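Local coordinates for protein amine Dehydrogenase (PDB 1JMX) that probably transfers electrons through two c-type hemes, serving as the heme-bearing alpha subunit of a quinohemoprotein amine dehydrogenase, at residues 284-289 / 349-354; 188-193 / 272-277; 319-324 / 332-337. One frame throughout, in Å; residues are numbered along the deposited sequence.

Contact 1: 284-289 / 349-354; sequences ARLLAV and VAVGTL
Strands 285-289 and 349-351 run obliquely antiparallel, at 134°, with their axes 8.8 Å apart at closest approach, too far for direct backbone pairing; strand 354-362 runs between them in the sheet, and side chains make most of the contacts across. A type II' turn from Val351 to Leu354, with Gly352 at its positive-phi position, closes 349-354 and brings Leu354 back toward Ala284 and Leu286. Leu286 sits in the middle. With CG anti to the backbone N, it sends CD2 to 3.4 Å from Leu354 O and lays CD1 obliquely across Val351, 4.1 Å from its CG2. Leu354, its CG anti to the carbonyl carbon, spreads both methyls over Ala284: CB of Ala284 lies 3.7 Å from Leu354 CD2. At the far end Val289 and Val349 meet tip to tip through their CG2 methyls. This is apolar packing within a domain of the E-set (immunoglobulin-like) class, buried at Leu286 and the valines. Strand 354-362 packs Val357 against Leu286 and Val289, strand 299-307 brings Leu304 to Val289 and Val349, and Leu309 from a loop packs on Leu286 and Leu354. A classic bulge at Leu287 and Ala288, opposite Val305, accompanies the turning of Leu287 toward strand 269-280.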
loop_
_atom_site.group_PDB
_atom_site.type_symbol
_atom_site.label_atom_id
_atom_site.label_comp_id
_atom_site.label_asym_id
_atom_site.label_seq_id
_atom_site.Cartn_x
_atom_site.Cartn_y
_atom_site.Cartn_z
ATOM N N ALA A 284 6.921 44.537 -1.833
ATOM C CA ALA A 284 6.528 44.637 -0.422
ATOM C C ALA A 284 5.402 43.667 -0.090
ATOM O O ALA A 284 4.288 43.777 -0.617
ATOM C CB ALA A 284 6.105 46.066 -0.075
ATOM N N ARG A 285 5.711 42.709 0.777
ATOM C CA ARG A 285 4.747 41.707 1.208
ATOM C C ARG A 285 4.837 41.556 2.720
ATOM O O ARG A 285 5.853 41.876 3.335
ATOM C CB ARG A 285 5.049 40.347 0.550
ATOM C CG ARG A 285 4.796 40.281 -0.967
ATOM C CD ARG A 285 3.447 39.609 -1.334
ATOM N NE ARG A 285 3.439 38.162 -1.077
ATOM C CZ ARG A 285 3.083 37.607 0.084
ATOM N NH1 ARG A 285 2.694 38.366 1.109
ATOM N NH2 ARG A 285 3.147 36.288 0.232
ATOM N N LEU A 286 3.750 41.089 3.314
ATOM C CA LEU A 286 3.694 40.852 4.746
ATOM C C LEU A 286 3.317 39.377 4.853
ATOM O O LEU A 286 2.153 39.009 4.675
ATOM C CB LEU A 286 2.639 41.762 5.383
ATOM C CG LEU A 286 2.545 41.840 6.906
ATOM C CD1 LEU A 286 3.921 41.994 7.532
ATOM C CD2 LEU A 286 1.647 43.008 7.275
ATOM N N LEU A 287 4.332 38.539 5.059
ATOM C CA LEU A 287 4.183 37.089 5.152
ATOM C C LEU A 287 3.376 36.511 6.309
ATOM O O LEU A 287 2.408 35.785 6.083
ATOM C CB LEU A 287 5.552 36.411 5.148
ATOM C CG LEU A 287 6.279 36.202 3.824
ATOM C CD1 LEU A 287 7.487 35.306 4.083
ATOM C CD2 LEU A 287 5.343 35.544 2.813
ATOM N N ALA A 288 3.802 36.785 7.539
ATOM C CA ALA A 288 3.120 36.239 8.704
ATOM C C ALA A 288 3.373 36.985 10.021
ATOM O O ALA A 288 4.247 37.847 10.107
ATOM C CB ALA A 288 3.508 34.770 8.863
ATOM N N VAL A 289 2.554 36.663 11.022
ATOM C CA VAL A 289 2.656 37.214 12.366
ATOM C C VAL A 289 3.010 35.965 13.163
ATOM O O VAL A 289 2.382 34.923 12.981
ATOM C CB VAL A 289 1.287 37.745 12.885
ATOM C CG1 VAL A 289 1.482 38.582 14.136
ATOM C CG2 VAL A 289 0.578 38.543 11.822
ATOM N N VAL A 349 -3.397 43.212 10.791
ATOM C CA VAL A 349 -2.067 43.712 11.136
ATOM C C VAL A 349 -1.499 44.537 9.982
ATOM O O VAL A 349 -1.836 44.307 8.821
ATOM C CB VAL A 349 -1.107 42.540 11.468
ATOM C CG1 VAL A 349 0.278 43.050 11.803
ATOM C CG2 VAL A 349 -1.655 41.738 12.641
ATOM N N ALA A 350 -0.661 45.518 10.313
ATOM C CA ALA A 350 -0.045 46.376 9.307
ATOM C C ALA A 350 1.298 46.943 9.745
ATOM O O ALA A 350 1.563 47.100 10.938
ATOM C CB ALA A 350 -0.985 47.517 8.943
ATOM N N VAL A 351 2.172 47.168 8.768
ATOM C CA VAL A 351 3.478 47.767 9.011
ATOM C C VAL A 351 3.496 48.911 8.007
ATOM O O VAL A 351 3.839 48.729 6.833
ATOM C CB VAL A 351 4.640 46.801 8.741
ATOM C CG1 VAL A 351 5.963 47.466 9.124
ATOM C CG2 VAL A 351 4.448 45.510 9.533
ATOM N N GLY A 352 3.084 50.087 8.469
ATOM C CA GLY A 352 2.990 51.233 7.585
ATOM C C GLY A 352 1.674 51.015 6.862
ATOM O O GLY A 352 0.634 50.819 7.512
ATOM N N THR A 353 1.708 51.012 5.529
ATOM C CA THR A 353 0.498 50.777 4.744
ATOM C C THR A 353 0.321 49.300 4.363
ATOM O O THR A 353 -0.755 48.908 3.891
ATOM C CB THR A 353 0.420 51.687 3.478
ATOM O OG1 THR A 353 1.704 51.758 2.831
ATOM C CG2 THR A 353 -0.039 53.099 3.867
ATOM N N LEU A 354 1.356 48.487 4.601
ATOM C CA LEU A 354 1.323 47.042 4.312
ATOM C C LEU A 354 0.402 46.246 5.244
ATOM O O LEU A 354 0.631 46.180 6.454
ATOM C CB LEU A 354 2.727 46.423 4.400
ATOM C CG LEU A 354 3.682 46.467 3.204
ATOM C CD1 LEU A 354 4.944 45.674 3.540
ATOM C CD2 LEU A 354 2.994 45.889 1.978
#

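Contact 2: 188-193 / 272-277; sequences GHMLAK and RGLDFT
Here an eight-stranded antiparallel barrel closes: strand 182-190, its first, pairs with strand 269-280, its last. Within 188-193 and 272-277 two backbone bonds join His189 and Asp275; Thr277 continues the ladder with Ser187. His189 N reaches Asp275 O at 3.2 Å, in the carbonyl plane and on a lone pair, whereas Asp275 N approaches His189 O from above its carbonyl plane, at 2.9 Å. Met190 has the most surface buried here. Its CG, anti to the backbone N, presses on Gly273 O at 3.0 Å, and a bend at chi3 (-91°) brings CE round to Leu274 CD2, 3.6 Å away, so the two side chains cross obliquely on one face of the sheet. Leu274 holds CG in the crowded position between its backbone N and carbonyl carbon (chi1 52°), with its CB 3.3 Å from His189 O. Gly188 lies opposite Phe276 as a non-hydrogen-bonded pair, and its CA comes to 3.0 Å from Asp275 O; a side chain at this glycine would collide with that oxygen. Phe276 stacks on Phe253 of the same barrel. On the other face Asp275 OD1 forms a salt bridge with Arg85. Past the paired residues one water extends the link, accepting from Leu191 N and donating to Gly273 O, with both bonds 2.9 Å long.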
loop_
_atom_site.group_PDB
_atom_site.type_symbol
_atom_site.label_atom_id
_atom_site.label_comp_id
_atom_site.label_asym_id
_atom_site.label_seq_id
_atom_site.Cartn_x
_atom_site.Cartn_y
_atom_site.Cartn_z
ATOM N N GLY A 188 7.482 29.773 7.909
ATOM C CA GLY A 188 7.007 28.409 7.851
ATOM C C GLY A 188 6.655 27.880 9.223
ATOM O O GLY A 188 6.849 28.559 10.232
ATOM N N HIS A 189 6.149 26.653 9.263
ATOM C CA HIS A 189 5.761 26.028 10.513
ATOM C C HIS A 189 5.960 24.523 10.477
ATOM O O HIS A 189 5.538 23.856 9.534
ATOM C CB HIS A 189 4.292 26.326 10.812
ATOM C CG HIS A 189 3.835 25.820 12.144
ATOM N ND1 HIS A 189 3.467 24.509 12.355
ATOM C CD2 HIS A 189 3.723 26.439 13.343
ATOM C CE1 HIS A 189 3.153 24.341 13.626
ATOM N NE2 HIS A 189 3.300 25.496 14.247
ATOM N N MET A 190 6.614 23.996 11.502
ATOM C CA MET A 190 6.825 22.564 11.603
ATOM C C MET A 190 5.905 22.023 12.698
ATOM O O MET A 190 5.950 22.485 13.836
ATOM C CB MET A 190 8.282 22.248 11.935
ATOM C CG MET A 190 8.595 20.758 11.931
ATOM S SD MET A 190 10.295 20.385 12.371
ATOM C CE MET A 190 11.051 20.376 10.773
ATOM N N LEU A 191 5.039 21.083 12.332
ATOM C CA LEU A 191 4.103 20.472 13.273
ATOM C C LEU A 191 4.862 19.937 14.482
ATOM O O LEU A 191 5.908 19.309 14.339
ATOM C CB LEU A 191 3.357 19.330 12.580
ATOM C CG LEU A 191 1.834 19.345 12.464
ATOM C CD1 LEU A 191 1.288 20.712 12.094
ATOM C CD2 LEU A 191 1.459 18.327 11.408
ATOM N N ALA A 192 4.357 20.240 15.671
ATOM C CA ALA A 192 4.966 19.806 16.924
ATOM C C ALA A 192 6.326 20.437 17.236
ATOM O O ALA A 192 6.996 20.029 18.192
ATOM C CB ALA A 192 5.057 18.287 16.975
ATOM N N LYS A 193 6.742 21.412 16.432
ATOM C CA LYS A 193 8.011 22.101 16.669
ATOM C C LYS A 193 7.804 23.615 16.759
ATOM O O LYS A 193 8.324 24.272 17.662
ATOM C CB LYS A 193 9.040 21.759 15.595
ATOM C CG LYS A 193 10.345 22.542 15.726
ATOM C CD LYS A 193 11.006 22.308 17.069
ATOM C CE LYS A 193 12.259 23.140 17.227
ATOM N NZ LYS A 193 13.219 22.858 16.137
ATOM N N ARG A 272 8.431 14.551 8.920
ATOM C CA ARG A 272 9.156 15.582 9.641
ATOM C C ARG A 272 9.490 16.708 8.676
ATOM O O ARG A 272 10.511 16.680 7.988
ATOM C CB ARG A 272 10.412 14.973 10.253
ATOM C CG ARG A 272 10.100 13.662 10.935
ATOM C CD ARG A 272 11.313 12.955 11.445
ATOM N NE ARG A 272 11.006 11.551 11.677
ATOM C CZ ARG A 272 11.841 10.671 12.214
ATOM N NH1 ARG A 272 13.055 11.045 12.593
ATOM N NH2 ARG A 272 11.476 9.404 12.325
ATOM N N GLY A 273 8.592 17.681 8.604
ATOM C CA GLY A 273 8.793 18.796 7.714
ATOM C C GLY A 273 8.089 20.045 8.183
ATOM O O GLY A 273 7.490 20.077 9.258
ATOM N N LEU A 274 8.154 21.079 7.362
ATOM C CA LEU A 274 7.530 22.342 7.685
ATOM C C LEU A 274 6.886 22.957 6.450
ATOM O O LEU A 274 7.347 22.753 5.331
ATOM C CB LEU A 274 8.571 23.314 8.276
ATOM C CG LEU A 274 9.866 23.554 7.494
ATOM C CD1 LEU A 274 10.161 25.020 7.410
ATOM C CD2 LEU A 274 11.020 22.811 8.120
ATOM N N ASP A 275 5.766 23.641 6.653
ATOM C CA ASP A 275 5.100 24.328 5.558
ATOM C C ASP A 275 6.031 25.471 5.237
ATOM O O ASP A 275 6.668 26.026 6.128
ATOM C CB ASP A 275 3.729 24.838 5.986
ATOM C CG ASP A 275 2.725 23.720 6.132
ATOM O OD1 ASP A 275 2.975 22.627 5.582
ATOM O OD2 ASP A 275 1.687 23.925 6.791
ATOM N N PHE A 276 6.110 25.836 3.972
ATOM C CA PHE A 276 7.038 26.873 3.593
ATOM C C PHE A 276 6.504 27.847 2.566
ATOM O O PHE A 276 6.045 27.463 1.493
ATOM C CB PHE A 276 8.315 26.203 3.091
ATOM C CG PHE A 276 9.415 27.154 2.731
ATOM C CD1 PHE A 276 10.507 27.313 3.576
ATOM C CD2 PHE A 276 9.403 27.827 1.515
ATOM C CE1 PHE A 276 11.581 28.123 3.208
ATOM C CE2 PHE A 276 10.465 28.637 1.139
ATOM C CZ PHE A 276 11.557 28.785 1.985
ATOM N N THR A 277 6.587 29.124 2.907
ATOM C CA THR A 277 6.157 30.178 2.011
ATOM C C THR A 277 7.251 31.235 2.049
ATOM O O THR A 277 7.841 31.479 3.093
ATOM C CB THR A 277 4.765 30.744 2.404
ATOM O OG1 THR A 277 4.401 31.782 1.485
ATOM C CG2 THR A 277 4.761 31.293 3.822
HETATM O O HOH W 1 4.660 20.416 9.569
#

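Contact 3: 319-324 / 332-337; sequences VEVTEV and VRLKAR
Glu320 and Arg337 both set CG anti to the backbone N and point the same way side by side; the glutamate stays extended, while the arginine bends at chi3 (-48°), and this brings the charged ends together. Glu320 OE1 then meets Arg337 NH1 at 2.7 Å in a salt bridge, the carboxylate and guanidinium planes turned 88° apart. Beneath the ends, the two backbones form a hydrogen-bonded pair in which Glu320 N gives to Arg337 O and Arg337 N to Glu320 O, both in the carbonyl plane.

Thr322 also touches the guanidinium. Its CG2, anti to the carbonyl carbon, lies over one guanidinium face, offset toward the rim, 3.2 Å from Arg337 NH2. Its OG1, in the crowded position (chi1 77°), turns to Lys335, touching CB at 3.3 Å and giving a weak hydrogen bond to Lys335 O. That carbonyl is gripped chiefly by Thr322 N, at 2.8 Å and from above the carbonyl plane, with a second weak bond from Glu323 N. An alanine at Thr322 would remove OG1 and CG2, and would probably leave the guanidinium less well fixed and Lys335 O without its weak hydroxyl bond.

On the opposite face from Glu320 lie Val321 and Ala336; the side chains of Val321 and Leu334 cross at about a right angle, with Val321 CG1 4.0 Å from Leu334 CD2, and Leu315 packs on all three. Past the register shift, Lys335 N bonds to Glu323 O. Two consecutive residues, Thr322 and Glu323, thus face the single residue Lys335: a classic beta bulge in an antiparallel hairpin, whose strand 319-327 is outermost in its sheet within this chain.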
loop_
_atom_site.group_PDB
_atom_site.type_symbol
_atom_site.label_atom_id
_atom_site.label_comp_id
_atom_site.label_asym_id
_atom_site.label_seq_id
_atom_site.Cartn_x
_atom_site.Cartn_y
_atom_site.Cartn_z
ATOM N N VAL A 319 -4.874 46.236 21.037
ATOM C CA VAL A 319 -3.532 45.671 21.089
ATOM C C VAL A 319 -2.515 46.809 21.076
ATOM O O VAL A 319 -2.537 47.672 20.195
ATOM C CB VAL A 319 -3.292 44.692 19.914
ATOM C CG1 VAL A 319 -1.948 43.982 20.076
ATOM C CG2 VAL A 319 -4.426 43.680 19.848
ATOM N N GLU A 320 -1.612 46.783 22.050
ATOM C CA GLU A 320 -0.593 47.814 22.218
ATOM C C GLU A 320 0.839 47.357 21.938
ATOM O O GLU A 320 1.299 46.365 22.505
ATOM C CB GLU A 320 -0.663 48.360 23.649
ATOM C CG GLU A 320 0.361 49.449 23.952
ATOM C CD GLU A 320 0.344 49.902 25.409
ATOM O OE1 GLU A 320 -0.083 49.108 26.284
ATOM O OE2 GLU A 320 0.773 51.053 25.678
ATOM N N VAL A 321 1.543 48.092 21.076
ATOM C CA VAL A 321 2.937 47.774 20.761
ATOM C C VAL A 321 3.779 48.500 21.807
ATOM O O VAL A 321 3.994 49.709 21.711
ATOM C CB VAL A 321 3.322 48.264 19.351
ATOM C CG1 VAL A 321 4.738 47.838 19.021
ATOM C CG2 VAL A 321 2.336 47.724 18.321
ATOM N N THR A 322 4.249 47.762 22.807
ATOM C CA THR A 322 5.023 48.350 23.901
ATOM C C THR A 322 6.533 48.551 23.722
ATOM O O THR A 322 7.117 49.390 24.411
ATOM C CB THR A 322 4.783 47.585 25.234
ATOM O OG1 THR A 322 5.513 46.352 25.232
ATOM C CG2 THR A 322 3.313 47.275 25.404
ATOM N N GLU A 323 7.168 47.790 22.829
ATOM C CA GLU A 323 8.618 47.915 22.614
ATOM C C GLU A 323 9.060 47.191 21.340
ATOM O O GLU A 323 9.072 45.960 21.304
ATOM C CB GLU A 323 9.388 47.328 23.817
ATOM C CG GLU A 323 10.389 48.289 24.490
ATOM C CD GLU A 323 11.872 47.984 24.185
ATOM O OE1 GLU A 323 12.395 48.425 23.128
ATOM O OE2 GLU A 323 12.534 47.340 25.036
ATOM N N VAL A 324 9.413 47.949 20.301
ATOM C CA VAL A 324 9.877 47.357 19.041
ATOM C C VAL A 324 11.326 46.891 19.234
ATOM O O VAL A 324 12.283 47.655 19.018
ATOM C CB VAL A 324 9.799 48.363 17.860
ATOM C CG1 VAL A 324 10.333 47.721 16.576
ATOM C CG2 VAL A 324 8.360 48.833 17.655
ATOM N N VAL A 332 10.369 42.181 11.917
ATOM C CA VAL A 332 10.076 43.205 12.911
ATOM C C VAL A 332 9.673 42.523 14.216
ATOM O O VAL A 332 8.659 41.844 14.270
ATOM C CB VAL A 332 8.939 44.152 12.431
ATOM C CG1 VAL A 332 8.631 45.206 13.495
ATOM C CG2 VAL A 332 9.342 44.834 11.119
ATOM N N ARG A 333 10.522 42.630 15.235
ATOM C CA ARG A 333 10.236 42.037 16.544
ATOM C C ARG A 333 9.713 43.092 17.508
ATOM O O ARG A 333 10.280 44.184 17.620
ATOM C CB ARG A 333 11.481 41.396 17.133
ATOM C CG ARG A 333 11.891 40.126 16.445
ATOM C CD ARG A 333 13.195 39.642 17.007
ATOM N NE ARG A 333 13.170 39.696 18.468
ATOM C CZ ARG A 333 14.154 40.194 19.218
ATOM N NH1 ARG A 333 15.255 40.690 18.647
ATOM N NH2 ARG A 333 14.040 40.188 20.547
ATOM N N LEU A 334 8.640 42.763 18.216
ATOM C CA LEU A 334 8.056 43.707 19.148
ATOM C C LEU A 334 7.406 43.058 20.347
ATOM O O LEU A 334 7.160 41.851 20.378
ATOM C CB LEU A 334 7.055 44.618 18.424
ATOM C CG LEU A 334 6.000 43.970 17.520
ATOM C CD1 LEU A 334 4.764 43.567 18.330
ATOM C CD2 LEU A 334 5.605 44.956 16.431
ATOM N N LYS A 335 7.208 43.865 21.376
ATOM C CA LYS A 335 6.557 43.399 22.581
ATOM C C LYS A 335 5.174 44.001 22.458
ATOM O O LYS A 335 5.036 45.170 22.090
ATOM C CB LYS A 335 7.253 43.952 23.821
ATOM C CG LYS A 335 6.918 43.184 25.071
ATOM C CD LYS A 335 7.670 41.864 25.103
ATOM C CE LYS A 335 9.176 42.092 25.287
ATOM N NZ LYS A 335 9.942 40.806 25.389
ATOM N N ALA A 336 4.148 43.197 22.690
ATOM C CA ALA A 336 2.794 43.705 22.584
ATOM C C ALA A 336 2.031 43.374 23.838
ATOM O O ALA A 336 2.418 42.489 24.606
ATOM C CB ALA A 336 2.096 43.121 21.374
ATOM N N ARG A 337 0.934 44.088 24.038
ATOM C CA ARG A 337 0.097 43.881 25.205
ATOM C C ARG A 337 -1.328 44.143 24.792
ATOM O O ARG A 337 -1.612 45.161 24.187
ATOM C CB ARG A 337 0.485 44.855 26.324
ATOM C CG ARG A 337 -0.187 44.577 27.660
ATOM C CD ARG A 337 0.148 45.661 28.684
ATOM N NE ARG A 337 1.583 45.956 28.721
ATOM C CZ ARG A 337 2.101 47.179 28.581
ATOM N NH1 ARG A 337 1.306 48.232 28.400
ATOM N NH2 ARG A 337 3.417 47.351 28.607
#

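Along the chain contact 2 comes first and is complete before contact 1 opens; contact 3 lies wholly within the span between the two segments of contact 1. Contact 2 closes the barrel of domain II between its first and last strands. Contacts 1 and 3 tie together parts of one mixed sheet in domain III, contact 3 at its edge hairpin, with centres about 15 Å apart. Contact 2 has its centre about 21 Å from contact 1 and about 25 Å from contact 3. Strand 269-280 is followed in the chain by strand 285-295, and there contacts 1 and 2 touch, Leu287 CD1 packing 4.0 Å from Thr277 O. All three stand away from both hemes.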